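PDB 2R2A: zona occludens toxin N-terminal domain-containing protein from Neisseria meningitidis MC58, which is of unproven function but, as the N-terminal domain of a zonula occludens toxin-like membrane protein with a P-loop NTPase fold, probably binds a nucleotide. Local coordinates for residues 4-8 with 118-122; 10-14 with 130-134; 42-46 with 55-59. Where two conformers were deposited one is given. Residue numbers count along the deposited sequence, not the author numbering.

Contact 1: residues 4-8 with 118-122; sequences MAEIC and THRHQ
In this P-loop NTPase-type fold the chain entering the central parallel strand 7-11 packs against the turn that follows helix 111-114 and leads into strand 125-130. Residues 4-6 are an extended lead-in and Ile7-Cys8 belong to the strand, while 119-121 have helical backbone angles and close a turn in which His121 N donates to Thr118 O (3.1 Å). The CA atoms approach most closely at Ala5 and Arg120, 5.4 Å apart. Ala5 is buried here, and its small side chain lets the turn come near: its CB lies 3.9 Å from His119 CE1. The CA-to-CB bond of His119 points toward the incoming chain, and with chi1 p (79°) its ring reaches it, CE1 lying 3.6 Å from Glu6 CA at the ring edge. Ile7, chi1 m and chi2 t, lays CG1 over one ring face in a CH-pi contact, 4.0 Å from the centroid and 20° off the normal. His119 ND1 is hydrogen-bonded to Ile124 O, which fixes the ring just before strand 125-130, the neighbour with which Glu6 and Cys8 form backbone bonds. Towards the surface, the long side chain of Arg120 (chi1 m, then nearly extended) runs beside residues 4 and 5. Selenomethionine Met4 sets CB over one face of the guanidinium, 4.1 Å from NH1 of Arg120, and the Arg120 NE atom lies 2.9 Å from Ala5 O.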
HETATM    1  N   MSE A   4      -3.687   4.658 -15.752  1.00 41.39           N
HETATM    2  CA  MSE A   4      -3.226   5.658 -14.743  1.00 42.18           C
HETATM    3  C   MSE A   4      -3.168   5.098 -13.312  1.00 38.79           C
HETATM    4  O   MSE A   4      -3.554   3.946 -13.054  1.00 37.67           O
HETATM    5  CB  MSE A   4      -4.104   6.912 -14.757  1.00 42.14           C
HETATM    6  CG  MSE A   4      -3.758   7.933 -15.845  1.00 44.96           C
HETATM    7 SE   MSE A   4      -5.036   9.413 -15.735  0.60 50.85          SE
HETATM    8  CE  MSE A   4      -3.891  10.903 -15.117  1.00 45.52           C
ATOM      9  N   ALA A   5      -2.710   5.960 -12.404  1.00 36.11           N
ATOM     10  CA  ALA A   5      -2.439   5.611 -11.025  1.00 33.44           C
ATOM     11  C   ALA A   5      -3.680   5.066 -10.319  1.00 32.12           C
ATOM     12  O   ALA A   5      -4.820   5.480 -10.599  1.00 30.46           O
ATOM     13  CB  ALA A   5      -1.880   6.811 -10.280  1.00 33.73           C
ATOM     14  N   GLU A   6      -3.461   4.137  -9.396  1.00 29.70           N
ATOM     15  CA  GLU A   6      -4.572   3.663  -8.599  1.00 29.40           C
ATOM     16  C   GLU A   6      -4.136   3.397  -7.146  1.00 25.74           C
ATOM     17  O   GLU A   6      -2.945   3.473  -6.835  1.00 24.52           O
ATOM     18  CB  GLU A   6      -5.231   2.436  -9.271  1.00 29.61           C
ATOM     19  CG  GLU A   6      -4.530   1.111  -9.012  1.00 33.33           C
ATOM     20  CD  GLU A   6      -5.328  -0.108  -9.500  1.00 34.11           C
ATOM     21  OE1 GLU A   6      -6.328   0.069 -10.235  1.00 39.76           O
ATOM     22  OE2 GLU A   6      -4.937  -1.250  -9.157  1.00 39.69           O
ATOM     23  N   ILE A   7      -5.124   3.145  -6.290  1.00 23.50           N
ATOM     24  CA  ILE A   7      -4.899   2.727  -4.909  1.00 21.59           C
ATOM     25  C   ILE A   7      -5.315   1.262  -4.754  1.00 20.18           C
ATOM     26  O   ILE A   7      -6.450   0.880  -5.048  1.00 19.21           O
ATOM     27  CB  ILE A   7      -5.660   3.568  -3.861  1.00 22.18           C
ATOM     28  CG1 ILE A   7      -5.293   5.049  -4.007  1.00 22.63           C
ATOM     29  CG2 ILE A   7      -5.337   3.023  -2.424  1.00 21.17           C
ATOM     30  CD1 ILE A   7      -5.994   5.949  -2.997  1.00 22.48           C
ATOM     31  N   CYS A   8      -4.365   0.477  -4.280  1.00 18.45           N
ATOM     32  CA  CYS A   8      -4.515  -0.961  -4.102  1.00 17.41           C
ATOM     33  C   CYS A   8      -4.412  -1.270  -2.613  1.00 16.94           C
ATOM     34  O   CYS A   8      -3.470  -0.817  -1.930  1.00 17.76           O
ATOM     35  CB  CYS A   8      -3.409  -1.688  -4.870  1.00 17.15           C
ATOM     36  SG  CYS A   8      -3.398  -3.486  -4.596  1.00 21.11           S
ATOM     37  N   THR A 118      -7.336  13.176  -5.298  1.00 34.85           N
ATOM     38  CA  THR A 118      -6.658  13.705  -6.494  1.00 34.78           C
ATOM     39  C   THR A 118      -5.238  13.160  -6.715  1.00 35.04           C
ATOM     40  O   THR A 118      -4.420  13.787  -7.401  1.00 35.26           O
ATOM     41  CB  THR A 118      -6.652  15.265  -6.530  1.00 34.77           C
ATOM     42  OG1 THR A 118      -6.157  15.791  -5.287  1.00 34.30           O
ATOM     43  CG2 THR A 118      -8.060  15.790  -6.779  1.00 34.67           C
ATOM     44  N   HIS A 119      -4.963  11.976  -6.167  1.00 35.68           N
ATOM     45  CA  HIS A 119      -3.656  11.318  -6.309  1.00 36.22           C
ATOM     46  C   HIS A 119      -3.238  11.035  -7.755  1.00 36.90           C
ATOM     47  O   HIS A 119      -2.047  10.912  -8.018  1.00 37.61           O
ATOM     48  CB  HIS A 119      -3.596  10.011  -5.494  1.00 35.60           C
ATOM     49  CG  HIS A 119      -4.287   8.860  -6.153  1.00 33.98           C
ATOM     50  ND1 HIS A 119      -3.611   7.917  -6.895  1.00 33.01           N
ATOM     51  CD2 HIS A 119      -5.595   8.509  -6.198  1.00 33.09           C
ATOM     52  CE1 HIS A 119      -4.470   7.032  -7.369  1.00 32.55           C
ATOM     53  NE2 HIS A 119      -5.681   7.365  -6.955  1.00 31.81           N
ATOM     54  N   ARG A 120      -4.204  10.897  -8.664  1.00 38.17           N
ATOM     55  CA  ARG A 120      -3.919  10.679 -10.093  0.60 39.20           C
ATOM     56  C   ARG A 120      -3.281  11.887 -10.772  1.00 39.70           C
ATOM     57  O   ARG A 120      -2.565  11.733 -11.768  1.00 40.23           O
ATOM     58  CB  ARG A 120      -5.184  10.298 -10.863  0.60 39.40           C
ATOM     59  CG  ARG A 120      -5.700   8.907 -10.569  0.60 40.22           C
ATOM     60  CD  ARG A 120      -6.609   8.428 -11.687  0.60 41.89           C
ATOM     61  NE  ARG A 120      -7.055   7.062 -11.431  0.60 43.26           N
ATOM     62  CZ  ARG A 120      -7.700   6.298 -12.307  0.60 43.71           C
ATOM     63  NH1 ARG A 120      -7.983   6.761 -13.515  0.60 43.09           N
ATOM     64  NH2 ARG A 120      -8.059   5.062 -11.968  0.60 43.42           N
ATOM     65  N   HIS A 121      -3.559  13.084 -10.248  1.00 40.31           N
ATOM     66  CA  HIS A 121      -2.968  14.326 -10.767  1.00 41.31           C
ATOM     67  C   HIS A 121      -1.458  14.226 -10.666  1.00 41.11           C
ATOM     68  O   HIS A 121      -0.763  14.480 -11.637  1.00 41.73           O
ATOM     69  CB  HIS A 121      -3.442  15.552  -9.971  1.00 41.51           C
ATOM     70  CG  HIS A 121      -4.894  15.861 -10.134  1.00 43.23           C
ATOM     71  ND1 HIS A 121      -5.421  17.110  -9.876  1.00 45.44           N
ATOM     72  CD2 HIS A 121      -5.932  15.090 -10.539  1.00 44.43           C
ATOM     73  CE1 HIS A 121      -6.722  17.091 -10.103  1.00 46.02           C
ATOM     74  NE2 HIS A 121      -7.058  15.878 -10.509  1.00 46.14           N
ATOM     75  N   GLN A 122      -0.967  13.827  -9.486  1.00 40.73           N
ATOM     76  CA  GLN A 122       0.470  13.621  -9.261  1.00 39.86           C
ATOM     77  C   GLN A 122       0.949  12.252  -9.788  1.00 38.59           C
ATOM     78  O   GLN A 122       2.124  11.909  -9.631  1.00 38.92           O
ATOM     79  CB  GLN A 122       0.847  13.818  -7.782  1.00 39.54           C
ATOM     80  CG  GLN A 122       0.696  15.248  -7.255  1.00 42.32           C
ATOM     81  CD  GLN A 122      -0.746  15.602  -6.860  1.00 43.85           C
ATOM     82  OE1 GLN A 122      -1.404  14.872  -6.109  1.00 43.19           O
ATOM     83  NE2 GLN A 122      -1.231  16.733  -7.366  1.00 44.06           N
TER

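Contact 2: residues 10-14 with 130-134; sequences ITGTP and TQGPK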
ATOM      1  N   ILE A  10      -4.136  -4.337   0.346  1.00 13.67           N
ATOM      2  CA  ILE A  10      -3.834  -5.722   0.603  1.00 15.83           C
ATOM      3  C   ILE A  10      -4.124  -5.978   2.093  1.00 14.53           C
ATOM      4  O   ILE A  10      -3.565  -5.309   2.964  1.00 14.97           O
ATOM      5  CB  ILE A  10      -2.406  -6.089   0.244  1.00 16.85           C
ATOM      6  CG1 ILE A  10      -2.092  -5.888  -1.268  1.00 17.18           C
ATOM      7  CG2 ILE A  10      -2.193  -7.572   0.648  1.00 15.80           C
ATOM      8  CD1 ILE A  10      -0.544  -5.785  -1.577  1.00 19.29           C
ATOM      9  N   THR A  11      -4.948  -6.966   2.423  1.00 15.42           N
ATOM     10  CA  THR A  11      -5.270  -7.244   3.804  1.00 13.45           C
ATOM     11  C   THR A  11      -5.087  -8.732   4.116  1.00 14.26           C
ATOM     12  O   THR A  11      -4.920  -9.558   3.184  1.00 13.75           O
ATOM     13  CB  THR A  11      -6.741  -6.806   4.192  1.00 14.71           C
ATOM     14  OG1 THR A  11      -7.704  -7.459   3.322  1.00 14.01           O
ATOM     15  CG2 THR A  11      -6.844  -5.259   4.025  1.00 13.38           C
ATOM     16  N   GLY A  12      -5.078  -9.023   5.404  1.00 13.63           N
ATOM     17  CA  GLY A  12      -4.848 -10.392   5.906  1.00 14.79           C
ATOM     18  C   GLY A  12      -4.159 -10.337   7.251  1.00 15.31           C
ATOM     19  O   GLY A  12      -3.568  -9.329   7.632  1.00 14.49           O
ATOM     20  N   THR A  13      -4.330 -11.399   8.023  1.00 15.45           N
ATOM     21  CA  THR A  13      -3.776 -11.431   9.379  1.00 16.39           C
ATOM     22  C   THR A  13      -2.224 -11.425   9.342  1.00 16.13           C
ATOM     23  O   THR A  13      -1.600 -11.763   8.308  1.00 16.78           O
ATOM     24  CB  THR A  13      -4.222 -12.731  10.111  1.00 17.23           C
ATOM     25  OG1 THR A  13      -3.694 -13.862   9.431  1.00 21.25           O
ATOM     26  CG2 THR A  13      -5.713 -12.872  10.164  1.00 21.12           C
ATOM     27  N   PRO A  14      -1.582 -11.050  10.460  1.00 16.53           N
ATOM     28  CA  PRO A  14      -0.125 -11.146  10.537  1.00 16.33           C
ATOM     29  C   PRO A  14       0.331 -12.575  10.232  1.00 16.35           C
ATOM     30  O   PRO A  14      -0.255 -13.530  10.737  1.00 16.87           O
ATOM     31  CB  PRO A  14       0.196 -10.796  11.995  1.00 17.03           C
ATOM     32  CG  PRO A  14      -0.947  -9.771  12.347  1.00 16.84           C
ATOM     33  CD  PRO A  14      -2.161 -10.492  11.706  1.00 16.43           C
ATOM     34  N   THR A 130      -2.753  -3.785   5.427  1.00 16.20           N
ATOM     35  CA  THR A 130      -3.162  -3.650   6.807  1.00 18.02           C
ATOM     36  C   THR A 130      -3.796  -4.993   7.142  1.00 16.24           C
ATOM     37  O   THR A 130      -3.985  -5.828   6.238  1.00 16.56           O
ATOM     38  CB  THR A 130      -4.144  -2.434   7.046  1.00 17.98           C
ATOM     39  OG1 THR A 130      -4.445  -2.337   8.460  1.00 20.13           O
ATOM     40  CG2 THR A 130      -5.464  -2.636   6.300  1.00 20.14           C
ATOM     41  N   GLN A 131      -4.145  -5.191   8.408  1.00 15.90           N
ATOM     42  CA  GLN A 131      -4.700  -6.444   8.826  1.00 16.09           C
ATOM     43  C   GLN A 131      -6.197  -6.559   8.507  1.00 18.53           C
ATOM     44  O   GLN A 131      -6.707  -7.689   8.362  1.00 19.05           O
ATOM     45  CB  GLN A 131      -4.484  -6.634  10.345  1.00 16.46           C
ATOM     46  CG  GLN A 131      -2.999  -6.825  10.611  1.00 17.26           C
ATOM     47  CD  GLN A 131      -2.670  -6.805  12.075  1.00 15.72           C
ATOM     48  OE1 GLN A 131      -3.188  -7.615  12.807  1.00 14.98           O
ATOM     49  NE2 GLN A 131      -1.809  -5.854  12.505  1.00 16.83           N
ATOM     50  N   GLY A 132      -6.902  -5.435   8.430  1.00 17.55           N
ATOM     51  CA  GLY A 132      -8.346  -5.486   8.157  1.00 18.67           C
ATOM     52  C   GLY A 132      -8.762  -4.142   7.575  1.00 18.76           C
ATOM     53  O   GLY A 132      -8.280  -3.093   8.018  1.00 19.13           O
ATOM     54  N   PRO A 133      -9.682  -4.159   6.595  1.00 18.44           N
ATOM     55  CA  PRO A 133      -9.986  -2.890   5.927  1.00 17.95           C
ATOM     56  C   PRO A 133     -10.548  -1.825   6.906  1.00 16.85           C
ATOM     57  O   PRO A 133     -10.274  -0.653   6.732  1.00 17.47           O
ATOM     58  CB  PRO A 133     -11.082  -3.272   4.889  1.00 18.58           C
ATOM     59  CG  PRO A 133     -11.119  -4.697   4.844  1.00 19.93           C
ATOM     60  CD  PRO A 133     -10.482  -5.296   6.079  1.00 18.61           C
ATOM     61  N   LYS A 134     -11.305  -2.241   7.927  1.00 16.95           N
ATOM     62  CA  LYS A 134     -11.991  -1.255   8.797  1.00 17.39           C
ATOM     63  C   LYS A 134     -11.065  -0.521   9.769  1.00 18.09           C
ATOM     64  O   LYS A 134     -11.512   0.333  10.529  1.00 17.73           O
ATOM     65  CB  LYS A 134     -13.144  -1.912   9.539  1.00 16.69           C
ATOM     66  CG  LYS A 134     -14.244  -2.401   8.564  1.00 19.20           C
ATOM     67  CD  LYS A 134     -15.295  -3.135   9.342  1.00 20.21           C
ATOM     68  CE  LYS A 134     -16.569  -3.244   8.514  1.00 24.67           C
ATOM     69  NZ  LYS A 134     -17.559  -4.202   9.095  1.00 22.43           N
TER
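Two backbone hydrogen bonds join these segments where parallel strands 7-11 and 125-130 run out at the C-terminal edge of the sheet, the place where a P-loop NTPase carries its nucleotide-binding loop. Thr130 N donates to Ile10 O (3.0 Å, N-H...O angle 153°); the return bond, Gly12 N to Thr130 O, is weak at 3.5 Å and 129°, as the chains start to leave the sheet. CA-H...O contacts supplement them: Thr11 CA to Thr130 O at 3.1 Å and Gln131 CA to Gly12 O at 3.3 Å. Gly12 opens a sequence consistent with a Walker A motif, and its phi/psi of 149/156 would jam any CB against the preceding carbonyl oxygen; its own O accepts a bond from Lys18 NZ. The threonines suit a buried sheet end because each offers a methyl to its neighbour and a hydroxyl to a polar partner: the CG2 atoms of Thr11 and Thr130 meet at 3.7 Å, while Thr11 OG1 bonds His149 and Thr130 OG1 bonds Gln97. Pro133 shields the same methyl of Thr11, CD to CG2 4.2 Å. Outermost, Pro14 lies about 5 Å from a sulfate, probably from the crystallisation liquor; Gln131, its NE2 bonded to Glu95, brings OE1 within 3.1 Å of Pro14 CG.

Contact 3: residues 42-46 with 55-59; sequences KVFTN and TYIET
Thr55, Asn46 and Ile57 bury the most surface in this pairing of parallel strands 43-45 and 55-58, part of the beta-sheet of the P-loop NTPase fold. The strand axes approach to 4.7 Å, with a signed crossing angle of -34°. Phe44 pairs with Thr55 (CA-CA 4.7 Å) and Thr45 with Tyr56 (5.3 Å). Thr55 bonds through both backbone groups: its N donates to Val43 O (2.7 Å), and its O accepts from Thr45 N (2.9 Å). Ile57 N then donates to Thr45 O (2.9 Å), completing the alternating parallel pattern. The beta-branched side chain of Thr55 (chi1 m) shares a sheet face with Phe44 (chi1 m), whose CD2 lies 3.7 Å from Thr55 CB. Ile57 (chi1 p, chi2 t) adds an apolar contact, CG2 to Phe44 CB at 3.9 Å, on the side covered by Trp80 of helix 77-80. Thr45, with chi1 t, projects from the other face together with Tyr56, and its OG1 is hydrogen-bonded to Ile92 O. Asn46 follows the strand at phi/psi -107/4, where the chain stops being extended, and a polar side chain fits this strand end: OD1 accepts from Asp94 N, while CB sits 3.3 Å from Ile57 O. With chi1 p, it joins Thr59 through one water, which lies 2.9 Å from Asn46 ND2 and 2.8 Å from Thr59 OG1.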
ATOM      1  N   LYS A  42      10.281   6.079  -8.675  1.00 23.00           N
ATOM      2  CA  LYS A  42      10.741   6.190  -7.303  1.00 24.93           C
ATOM      3  C   LYS A  42       9.718   5.507  -6.387  1.00 24.87           C
ATOM      4  O   LYS A  42       8.516   5.678  -6.591  1.00 26.18           O
ATOM      5  CB  LYS A  42      10.870   7.665  -6.930  1.00 25.48           C
ATOM      6  CG  LYS A  42      11.410   7.912  -5.553  1.00 27.54           C
ATOM      7  CD  LYS A  42      11.777   9.413  -5.370  1.00 25.90           C
ATOM      8  CE  LYS A  42      12.563   9.610  -4.069  1.00 29.22           C
ATOM      9  NZ  LYS A  42      12.752  11.054  -3.653  1.00 29.62           N
ATOM     10  N   VAL A  43      10.202   4.724  -5.418  1.00 25.03           N
ATOM     11  CA  VAL A  43       9.362   3.997  -4.439  1.00 24.35           C
ATOM     12  C   VAL A  43       9.549   4.580  -3.018  1.00 24.56           C
ATOM     13  O   VAL A  43      10.674   4.717  -2.545  1.00 24.66           O
ATOM     14  CB  VAL A  43       9.673   2.470  -4.450  1.00 24.89           C
ATOM     15  CG1 VAL A  43       8.800   1.687  -3.422  1.00 21.60           C
ATOM     16  CG2 VAL A  43       9.445   1.865  -5.852  1.00 24.31           C
ATOM     17  N   PHE A  44       8.456   4.980  -2.379  1.00 23.22           N
ATOM     18  CA  PHE A  44       8.484   5.413  -0.973  1.00 23.26           C
ATOM     19  C   PHE A  44       7.860   4.295  -0.173  1.00 23.51           C
ATOM     20  O   PHE A  44       6.779   3.816  -0.526  1.00 22.58           O
ATOM     21  CB  PHE A  44       7.668   6.700  -0.776  1.00 23.81           C
ATOM     22  CG  PHE A  44       8.242   7.906  -1.511  1.00 23.91           C
ATOM     23  CD1 PHE A  44       7.756   8.281  -2.760  1.00 25.50           C
ATOM     24  CD2 PHE A  44       9.236   8.670  -0.913  1.00 24.02           C
ATOM     25  CE1 PHE A  44       8.282   9.405  -3.432  1.00 27.59           C
ATOM     26  CE2 PHE A  44       9.786   9.790  -1.579  1.00 27.42           C
ATOM     27  CZ  PHE A  44       9.296  10.150  -2.836  1.00 28.00           C
ATOM     28  N   THR A  45       8.519   3.851   0.888  1.00 23.31           N
ATOM     29  CA  THR A  45       7.909   2.806   1.702  1.00 24.18           C
ATOM     30  C   THR A  45       8.443   2.810   3.105  1.00 24.55           C
ATOM     31  O   THR A  45       9.480   3.410   3.367  1.00 25.14           O
ATOM     32  CB  THR A  45       8.026   1.395   1.039  1.00 23.42           C
ATOM     33  OG1 THR A  45       7.236   0.430   1.753  1.00 24.99           O
ATOM     34  CG2 THR A  45       9.481   0.930   0.937  1.00 26.76           C
ATOM     35  N   ASN A  46       7.705   2.165   4.014  1.00 24.43           N
ATOM     36  CA  ASN A  46       8.168   1.938   5.386  1.00 24.75           C
ATOM     37  C   ASN A  46       8.547   0.462   5.598  1.00 24.81           C
ATOM     38  O   ASN A  46       8.857   0.071   6.720  1.00 24.68           O
ATOM     39  CB  ASN A  46       7.107   2.391   6.430  1.00 24.08           C
ATOM     40  CG  ASN A  46       5.794   1.616   6.327  1.00 23.52           C
ATOM     41  OD1 ASN A  46       5.367   1.230   5.240  1.00 20.60           O
ATOM     42  ND2 ASN A  46       5.139   1.386   7.479  1.00 22.06           N
ATOM     43  N   THR A  55      12.908   4.955  -1.030  1.00 24.76           N
ATOM     44  CA  THR A  55      13.070   5.975  -0.011  1.00 24.55           C
ATOM     45  C   THR A  55      12.208   5.634   1.193  1.00 24.94           C
ATOM     46  O   THR A  55      11.012   5.394   1.033  1.00 24.45           O
ATOM     47  CB  THR A  55      12.656   7.324  -0.569  1.00 24.61           C
ATOM     48  OG1 THR A  55      13.488   7.610  -1.700  1.00 24.96           O
ATOM     49  CG2 THR A  55      12.798   8.396   0.470  1.00 24.25           C
ATOM     50  N   TYR A  56      12.824   5.609   2.379  1.00 25.15           N
ATOM     51  CA  TYR A  56      12.114   5.337   3.634  1.00 25.45           C
ATOM     52  C   TYR A  56      11.175   6.472   4.016  1.00 25.68           C
ATOM     53  O   TYR A  56      11.553   7.650   3.981  1.00 25.46           O
ATOM     54  CB  TYR A  56      13.085   5.075   4.795  1.00 25.78           C
ATOM     55  CG  TYR A  56      12.399   4.755   6.113  1.00 26.57           C
ATOM     56  CD1 TYR A  56      12.331   5.712   7.134  1.00 26.98           C
ATOM     57  CD2 TYR A  56      11.806   3.495   6.342  1.00 27.31           C
ATOM     58  CE1 TYR A  56      11.706   5.440   8.339  1.00 29.55           C
ATOM     59  CE2 TYR A  56      11.166   3.218   7.561  1.00 28.37           C
ATOM     60  CZ  TYR A  56      11.125   4.198   8.547  1.00 28.83           C
ATOM     61  OH  TYR A  56      10.505   3.958   9.748  1.00 27.59           O
ATOM     62  N   ILE A  57       9.954   6.103   4.407  1.00 25.60           N
ATOM     63  CA  ILE A  57       9.028   7.049   5.034  1.00 25.63           C
ATOM     64  C   ILE A  57       8.665   6.617   6.463  1.00 25.74           C
ATOM     65  O   ILE A  57       8.371   5.437   6.713  1.00 24.64           O
ATOM     66  CB  ILE A  57       7.757   7.293   4.163  1.00 25.92           C
ATOM     67  CG1 ILE A  57       7.030   5.982   3.808  1.00 26.55           C
ATOM     68  CG2 ILE A  57       8.140   8.016   2.890  1.00 25.40           C
ATOM     69  CD1 ILE A  57       5.693   6.192   3.018  1.00 25.74           C
ATOM     70  N   GLU A  58       8.691   7.581   7.389  1.00 24.66           N
ATOM     71  CA  GLU A  58       8.336   7.350   8.792  1.00 25.51           C
ATOM     72  C   GLU A  58       6.829   7.433   9.004  1.00 25.24           C
ATOM     73  O   GLU A  58       6.204   8.460   8.717  1.00 24.90           O
ATOM     74  CB  GLU A  58       9.026   8.381   9.717  1.00 25.02           C
ATOM     75  CG  GLU A  58       8.833   8.108  11.216  1.00 26.20           C
ATOM     76  CD  GLU A  58       9.102   6.646  11.566  1.00 27.60           C
ATOM     77  OE1 GLU A  58      10.261   6.202  11.444  1.00 27.76           O
ATOM     78  OE2 GLU A  58       8.139   5.926  11.914  1.00 27.47           O
ATOM     79  N   THR A  59       6.246   6.352   9.503  1.00 26.13           N
ATOM     80  CA  THR A  59       4.812   6.325   9.748  1.00 27.40           C
ATOM     81  C   THR A  59       4.403   6.535  11.212  1.00 29.22           C
ATOM     82  O   THR A  59       3.194   6.698  11.500  1.00 28.89           O
ATOM     83  CB  THR A  59       4.161   5.010   9.236  1.00 27.15           C
ATOM     84  OG1 THR A  59       4.749   3.898   9.904  1.00 25.65           O
ATOM     85  CG2 THR A  59       4.365   4.864   7.743  1.00 24.99           C
TER
HETATM   86  O   HOH W   1       6.689   1.899   9.920  1.00 39.41           O

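Overall arrangement
Contacts 1 and 2 use the two ends of strand 7-11 and the chain entering and leaving strand 125-130; their centres are about 21 Å apart, on opposite sides of the chain's centre. Contact 3, nested in sequence inside the loops both close, lies farther across the same sheet, beyond strand 90-93. All three are partly buried, but only contacts 1 and 2 include exposed touching residues. Chemistry follows position: contact 3 has regular sheet bonding and buries the most surface (423 Å²), contact 2 has frayed bonding beside the probable phosphate loop, and contact 1, where a turn rather than a strand faces the start of strand 7-11, relies on side-chain packing around a histidine and an arginine.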